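Local coordinates for water-soluble chlorophyll protein (Brassicaceae, PDB 5HPZ) that binds chlorophyll in a water-soluble tetramer built on the Kunitz-inhibitor beta-trefoil fold, and probably tunes the pigment's spectrum by deforming its ring, at residues A[35-49]-A[148-160]. Numbering follows the deposited sequence.
Sequences INILPFCPLGITQTL and PGPWLGAPQLIAT. With 68G (13'2-hydroxyl-Chlorophyll a), chain C.
Pro-155 O is gripped from strand 44-47 by two groups: Gln-47 N donates a hydrogen bond of 2.8 Å to it, and the CA-H of Thr-46 adds a bent contact. Two residues further along strand 155-160, Leu-157 N returns a nearly straight bond (175°) to Ile-45 O. The two bonds bracket Thr-46 opposite Gln-156 in a single antiparallel bridge, a short seam between distant parts of a beta-trefoil chain. A water extends it, joining Ile-45 N, Gln-156 NE2 and Leu-157 O.

Apolar groups fill in around this polar core. With CG anti to the backbone N (chi1 171°) and the chain extended, Gln-156 carries its amide to Ile-35, whose CD1 lies 3.5 Å from Gln-156 NE2, the two side chains crossing at about a right angle. Gln-47 OE1 rests against Pro-155 CG, while NE2 is held by Ser-25 and Gly-28. Leu-49 packs CG against Ala-154 CB at 3.7 Å and CD1 against Leu-152 CB, closing over the type I' turn of Trp-151 to Ala-154.

Ala-154 N closes that turn on Trp-151 O (2.9 Å), and Gly-149 N ties its base to Ala-154 O (2.7 Å). One indole face of Trp-151 receives the rim of the nearly perpendicular macrocycle, C3A standing 3.9 Å above the ring plane, over its centre; NE1 is tied to Ala-34 O. Leu-152 CD1 and a weak bond from Leu-49 N to 68G O1A add further contacts with the pigment. An alanine in place of Trp-151 would probably leave the rim of ring A, with its CMA methyl, without the indole face it rests on, and Ala-34 O without its indole donor. The strand bridge runs directly into the turn, consistent with backbone bonds and Ala-34 jointly holding the indole for the pigment's rim.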
loop_
_atom_site.group_PDB
_atom_site.type_symbol
_atom_site.label_atom_id
_atom_site.label_comp_id
_atom_site.label_asym_id
_atom_site.label_seq_id
_atom_site.Cartn_x
_atom_site.Cartn_y
_atom_site.Cartn_z
ATOM N N ILE A 35 6.494 9.999 -2.116
ATOM C CA ILE A 35 6.801 10.338 -3.523
ATOM C C ILE A 35 7.577 9.260 -4.223
ATOM O O ILE A 35 7.662 9.254 -5.423
ATOM C CB ILE A 35 7.477 11.713 -3.657
ATOM C CG1 ILE A 35 8.807 11.841 -2.898
ATOM C CG2 ILE A 35 6.496 12.812 -3.205
ATOM C CD1 ILE A 35 9.498 13.167 -3.224
ATOM N N ASN A 36 8.082 8.307 -3.475
ATOM C CA ASN A 36 8.676 7.105 -4.015
ATOM C C ASN A 36 7.984 5.883 -3.362
ATOM O O ASN A 36 7.414 5.987 -2.284
ATOM C CB ASN A 36 10.185 7.124 -3.735
ATOM C CG ASN A 36 10.878 8.136 -4.595
ATOM O OD1 ASN A 36 10.824 8.024 -5.780
ATOM N ND2 ASN A 36 11.412 9.174 -4.007
ATOM N N ILE A 37 8.050 4.742 -4.019
ATOM C CA ILE A 37 7.410 3.529 -3.517
ATOM C C ILE A 37 8.250 2.780 -2.513
ATOM O O ILE A 37 7.860 2.559 -1.376
ATOM C CB ILE A 37 6.982 2.600 -4.659
ATOM C CG1 ILE A 37 5.977 3.358 -5.560
ATOM C CG2 ILE A 37 6.400 1.336 -4.046
ATOM C CD1 ILE A 37 5.544 2.631 -6.805
ATOM N N LEU A 38 9.423 2.369 -2.902
ATOM C CA LEU A 38 10.242 1.661 -1.930
ATOM C C LEU A 38 11.711 1.945 -2.276
ATOM O O LEU A 38 12.126 1.682 -3.424
ATOM C CB LEU A 38 9.936 0.189 -2.033
ATOM C CG LEU A 38 10.108 -0.692 -0.805
ATOM C CD1 LEU A 38 9.163 -0.273 0.296
ATOM C CD2 LEU A 38 9.855 -2.141 -1.172
ATOM N N PRO A 39 12.486 2.524 -1.349
ATOM C CA PRO A 39 12.025 3.024 -0.044
ATOM C C PRO A 39 11.015 4.198 -0.145
ATOM O O PRO A 39 10.983 4.897 -1.138
ATOM C CB PRO A 39 13.359 3.481 0.650
ATOM C CG PRO A 39 14.272 3.759 -0.515
ATOM C CD PRO A 39 13.934 2.738 -1.544
ATOM N N PHE A 40 10.116 4.346 0.832
ATOM C CA PHE A 40 9.124 5.453 0.778
ATOM C C PHE A 40 9.557 6.669 1.656
ATOM O O PHE A 40 8.856 7.700 1.682
ATOM C CB PHE A 40 7.695 4.969 1.111
ATOM C CG PHE A 40 7.636 4.097 2.322
ATOM C CD1 PHE A 40 7.880 4.638 3.596
ATOM C CD2 PHE A 40 7.370 2.738 2.206
ATOM C CE1 PHE A 40 7.884 3.830 4.713
ATOM C CE2 PHE A 40 7.339 1.927 3.331
ATOM C CZ PHE A 40 7.616 2.475 4.580
ATOM N N CYS A 41 10.695 6.536 2.340
ATOM C CA CYS A 41 11.317 7.611 3.105
ATOM C C CYS A 41 12.526 8.149 2.342
ATOM O O CYS A 41 13.224 7.378 1.741
ATOM C CB CYS A 41 11.841 7.033 4.394
ATOM S SG CYS A 41 10.569 6.304 5.420
ATOM N N PRO A 42 12.821 9.431 2.416
ATOM C CA PRO A 42 11.963 10.470 3.032
ATOM C C PRO A 42 10.709 10.762 2.236
ATOM O O PRO A 42 10.688 10.565 1.033
ATOM C CB PRO A 42 12.842 11.739 2.980
ATOM C CG PRO A 42 13.852 11.490 1.897
ATOM C CD PRO A 42 13.973 9.997 1.654
ATOM N N LEU A 43 9.662 11.149 2.945
ATOM C CA LEU A 43 8.404 11.546 2.398
ATOM C C LEU A 43 8.527 12.844 1.624
ATOM O O LEU A 43 9.419 13.707 1.909
ATOM C CB LEU A 43 7.417 11.789 3.526
ATOM C CG LEU A 43 7.089 10.556 4.351
ATOM C CD1 LEU A 43 6.191 10.998 5.476
ATOM C CD2 LEU A 43 6.377 9.474 3.506
ATOM N N GLY A 44 7.608 13.013 0.665
ATOM C CA GLY A 44 7.509 14.249 -0.087
ATOM C C GLY A 44 6.399 15.064 0.492
ATOM O O GLY A 44 5.766 14.668 1.482
ATOM N N ILE A 45 6.123 16.188 -0.157
ATOM C CA ILE A 45 5.066 17.066 0.202
ATOM C C ILE A 45 4.174 17.336 -1.012
ATOM O O ILE A 45 4.666 17.673 -2.088
ATOM C CB ILE A 45 5.607 18.400 0.744
ATOM C CG1 ILE A 45 6.641 18.141 1.834
ATOM C CG2 ILE A 45 4.440 19.230 1.234
ATOM C CD1 ILE A 45 7.339 19.391 2.337
ATOM N N THR A 46 2.875 17.090 -0.866
ATOM C CA THR A 46 1.923 17.353 -1.948
ATOM C C THR A 46 0.808 18.213 -1.476
ATOM O O THR A 46 0.576 18.339 -0.259
ATOM C CB THR A 46 1.266 16.096 -2.556
ATOM O OG1 THR A 46 0.506 15.364 -1.555
ATOM C CG2 THR A 46 2.300 15.238 -3.201
ATOM N N GLN A 47 0.113 18.808 -2.439
ATOM C CA GLN A 47 -1.175 19.417 -2.118
ATOM C C GLN A 47 -2.273 18.363 -2.261
ATOM O O GLN A 47 -2.419 17.734 -3.271
ATOM C CB GLN A 47 -1.446 20.606 -3.050
ATOM C CG GLN A 47 -2.833 21.170 -2.778
ATOM C CD GLN A 47 -3.398 22.064 -3.849
ATOM O OE1 GLN A 47 -2.854 22.166 -4.967
ATOM N NE2 GLN A 47 -4.537 22.731 -3.517
ATOM N N THR A 48 -3.112 18.206 -1.263
ATOM C CA THR A 48 -4.178 17.301 -1.440
ATOM C C THR A 48 -5.222 17.880 -2.442
ATOM O O THR A 48 -5.415 19.066 -2.542
ATOM C CB THR A 48 -4.789 16.892 -0.099
ATOM O OG1 THR A 48 -5.791 15.908 -0.351
ATOM C CG2 THR A 48 -5.388 18.036 0.566
ATOM N N LEU A 49 -5.842 16.990 -3.193
ATOM C CA LEU A 49 -6.877 17.308 -4.171
ATOM C C LEU A 49 -8.233 17.450 -3.527
ATOM O O LEU A 49 -9.183 17.937 -4.134
ATOM C CB LEU A 49 -6.939 16.183 -5.204
ATOM C CG LEU A 49 -5.801 16.084 -6.218
ATOM C CD1 LEU A 49 -5.962 14.826 -7.050
ATOM C CD2 LEU A 49 -5.723 17.364 -7.087
ATOM N N PRO A 148 2.956 18.073 -11.418
ATOM C CA PRO A 148 1.998 17.009 -11.123
ATOM C C PRO A 148 2.715 15.826 -10.503
ATOM O O PRO A 148 3.674 15.338 -11.088
ATOM C CB PRO A 148 1.420 16.649 -12.516
ATOM C CG PRO A 148 1.594 17.901 -13.327
ATOM C CD PRO A 148 2.949 18.411 -12.863
ATOM N N GLY A 149 2.210 15.340 -9.347
ATOM C CA GLY A 149 2.851 14.296 -8.610
ATOM C C GLY A 149 2.186 12.961 -8.833
ATOM O O GLY A 149 1.254 12.863 -9.657
ATOM N N PRO A 150 2.629 11.934 -8.072
ATOM C CA PRO A 150 2.206 10.558 -8.249
ATOM C C PRO A 150 0.807 10.184 -7.718
ATOM O O PRO A 150 0.345 9.094 -8.008
ATOM C CB PRO A 150 3.304 9.760 -7.498
ATOM C CG PRO A 150 3.851 10.701 -6.533
ATOM C CD PRO A 150 3.710 12.066 -7.085
ATOM N N TRP A 151 0.158 11.054 -6.946
ATOM C CA TRP A 151 -1.168 10.739 -6.415
ATOM C C TRP A 151 -2.222 11.401 -7.270
ATOM O O TRP A 151 -2.637 12.523 -6.998
ATOM C CB TRP A 151 -1.309 11.226 -4.938
ATOM C CG TRP A 151 -0.392 10.489 -4.058
ATOM C CD1 TRP A 151 0.879 10.853 -3.708
ATOM C CD2 TRP A 151 -0.617 9.198 -3.478
ATOM N NE1 TRP A 151 1.463 9.860 -2.946
ATOM C CE2 TRP A 151 0.551 8.852 -2.763
ATOM C CE3 TRP A 151 -1.695 8.330 -3.454
ATOM C CZ2 TRP A 151 0.674 7.655 -2.077
ATOM C CZ3 TRP A 151 -1.571 7.144 -2.781
ATOM C CH2 TRP A 151 -0.395 6.823 -2.075
ATOM N N LEU A 152 -2.710 10.691 -8.277
ATOM C CA LEU A 152 -3.730 11.249 -9.183
ATOM C C LEU A 152 -3.314 12.595 -9.787
ATOM O O LEU A 152 -4.151 13.476 -10.038
ATOM C CB LEU A 152 -5.079 11.429 -8.456
ATOM C CG LEU A 152 -5.778 10.198 -7.795
ATOM C CD1 LEU A 152 -7.123 10.616 -7.182
ATOM C CD2 LEU A 152 -6.025 9.002 -8.719
ATOM N N GLY A 153 -2.012 12.783 -9.983
ATOM C CA GLY A 153 -1.497 14.057 -10.499
ATOM C C GLY A 153 -1.535 15.244 -9.532
ATOM O O GLY A 153 -1.260 16.348 -9.939
ATOM N N ALA A 154 -1.824 15.034 -8.254
ATOM C CA ALA A 154 -1.822 16.163 -7.255
ATOM C C ALA A 154 -0.501 16.914 -7.237
ATOM O O ALA A 154 0.530 16.304 -7.426
ATOM C CB ALA A 154 -2.101 15.663 -5.849
ATOM N N PRO A 155 -0.541 18.228 -7.059
ATOM C CA PRO A 155 0.733 18.973 -7.158
ATOM C C PRO A 155 1.777 18.557 -6.096
ATOM O O PRO A 155 1.440 18.488 -4.905
ATOM C CB PRO A 155 0.312 20.394 -6.908
ATOM C CG PRO A 155 -1.090 20.444 -7.417
ATOM C CD PRO A 155 -1.709 19.130 -7.075
ATOM N N GLN A 156 2.981 18.233 -6.539
ATOM C CA GLN A 156 4.047 17.860 -5.634
ATOM C C GLN A 156 5.031 19.010 -5.548
ATOM O O GLN A 156 5.371 19.603 -6.597
ATOM C CB GLN A 156 4.736 16.651 -6.187
ATOM C CG GLN A 156 5.963 16.328 -5.429
ATOM C CD GLN A 156 6.786 15.278 -6.087
ATOM O OE1 GLN A 156 6.317 14.517 -6.917
ATOM N NE2 GLN A 156 8.045 15.230 -5.705
ATOM N N LEU A 157 5.541 19.293 -4.343
ATOM C CA LEU A 157 6.445 20.400 -4.165
ATOM C C LEU A 157 7.789 20.054 -4.623
ATOM O O LEU A 157 8.324 19.022 -4.241
ATOM C CB LEU A 157 6.549 20.871 -2.718
ATOM C CG LEU A 157 5.532 21.912 -2.296
ATOM C CD1 LEU A 157 4.088 21.380 -2.397
ATOM C CD2 LEU A 157 5.839 22.380 -0.904
ATOM N N ILE A 158 8.365 20.974 -5.407
ATOM C CA ILE A 158 9.774 20.972 -5.786
ATOM C C ILE A 158 10.402 22.355 -5.638
ATOM O O ILE A 158 9.721 23.344 -5.418
ATOM C CB ILE A 158 9.929 20.568 -7.241
ATOM C CG1 ILE A 158 9.200 21.592 -8.114
ATOM C CG2 ILE A 158 9.457 19.126 -7.428
ATOM C CD1 ILE A 158 8.937 21.116 -9.511
ATOM N N ALA A 159 11.723 22.433 -5.700
ATOM C CA ALA A 159 12.416 23.702 -5.837
ATOM C C ALA A 159 12.787 23.953 -7.303
ATOM O O ALA A 159 13.348 23.105 -7.977
ATOM C CB ALA A 159 13.673 23.783 -4.953
ATOM N N THR A 160 12.491 25.158 -7.772
ATOM C CA THR A 160 12.616 25.457 -9.182
ATOM C C THR A 160 12.926 26.934 -9.345
ATOM O O THR A 160 12.536 27.758 -8.515
ATOM C CB THR A 160 11.290 25.152 -9.900
ATOM O OG1 THR A 160 11.440 25.342 -11.298
ATOM C CG2 THR A 160 10.173 26.053 -9.438
HETATM C C1 68G C . -6.095 12.033 -2.161
HETATM C C2 68G C . -6.928 10.915 -1.522
HETATM C C3 68G C . -6.954 9.626 -2.219
HETATM C C4 68G C . -6.200 9.606 -3.509
HETATM C C5 68G C . -7.786 8.419 -1.776
HETATM C C6 68G C . -7.173 7.683 -0.628
HETATM C C7 68G C . -5.782 7.209 -0.885
HETATM C C8 68G C . -5.542 6.133 0.153
HETATM C C9 68G C . -5.475 6.670 1.605
HETATM C C10 68G C . -4.207 5.501 -0.141
HETATM C C11 68G C . -4.503 4.181 -0.722
HETATM C C12 68G C . -3.115 3.560 -0.805
HETATM C C13 68G C . -3.013 2.971 -2.212
HETATM C C14 68G C . -4.160 1.957 -2.478
HETATM C C15 68G C . -1.621 2.315 -2.312
HETATM C C16 68G C . -1.182 2.195 -3.769
HETATM C C17 68G C . 0.201 1.575 -3.641
HETATM C C18 68G C . 0.671 1.372 -5.040
HETATM C C19 68G C . 2.181 1.386 -5.047
HETATM C C20 68G C . 0.218 -0.028 -5.459
HETATM O O2A 68G C . -4.673 11.704 -2.328
HETATM C CGA 68G C . -4.017 12.894 -2.287
HETATM O O1A 68G C . -4.556 14.011 -2.329
HETATM C CBA 68G C . -2.546 12.771 -2.108
HETATM C CAA 68G C . -2.281 12.949 -0.577
HETATM C C2A 68G C . -2.760 11.735 0.290
HETATM C C3A 68G C . -1.895 10.580 -0.007
HETATM C CMA 68G C . -2.807 9.392 0.030
HETATM C C4A 68G C . -0.947 10.443 1.102
HETATM C CHB 68G C . 0.023 9.539 1.219
HETATM N NA 68G C . -1.310 11.320 2.009
HETATM C C1A 68G C . -2.393 12.021 1.647
HETATM C CHA 68G C . -2.971 12.900 2.484
HETATM C CBD 68G C . -4.192 13.650 2.361
HETATM C CGD 68G C . -5.343 12.795 2.105
HETATM O O1D 68G C . -6.178 13.048 1.205
HETATM O O2D 68G C . -5.467 11.693 2.876
HETATM C CED 68G C . -6.596 10.914 2.545
HETATM O O 68G C . -4.226 14.530 1.302
HETATM C CAD 68G C . -4.324 14.361 3.603
HETATM O OBD 68G C . -5.249 15.192 3.843
HETATM C C3D 68G C . -3.278 14.017 4.415
HETATM C C2D 68G C . -2.617 14.122 5.601
HETATM C CMD 68G C . -3.016 14.903 6.653
HETATM C C4D 68G C . -2.527 13.160 3.724
HETATM N ND 68G C . -1.488 12.725 4.416
HETATM C C1D 68G C . -1.525 13.330 5.616
HETATM C CHD 68G C . -0.598 13.127 6.631
HETATM C C4C 68G C . 0.452 12.287 6.716
HETATM N NC 68G C . 0.864 11.516 5.664
HETATM MG MG 68G C . -0.069 11.412 3.844
HETATM C C3C 68G C . 1.340 12.035 7.727
HETATM C CAC 68G C . 1.338 12.642 9.112
HETATM C CBC 68G C . 0.305 11.770 9.906
HETATM C C2C 68G C . 2.234 11.117 7.298
HETATM C CMC 68G C . 3.248 10.631 8.048
HETATM C C1C 68G C . 1.941 10.782 6.007
HETATM C CHC 68G C . 2.531 9.911 5.174
HETATM C C4B 68G C . 2.076 9.367 4.023
HETATM N NB 68G C . 1.166 9.961 3.239
HETATM C C1B 68G C . 0.913 9.193 2.180
HETATM C C2B 68G C . 1.684 8.076 2.309
HETATM C CMB 68G C . 1.707 7.042 1.431
HETATM C C3B 68G C . 2.433 8.218 3.415
HETATM C CAB 68G C . 3.318 7.407 4.020
HETATM C CBB 68G C . 4.155 6.319 3.382
HETATM O O HOH W 1 7.888 16.702 -2.761
#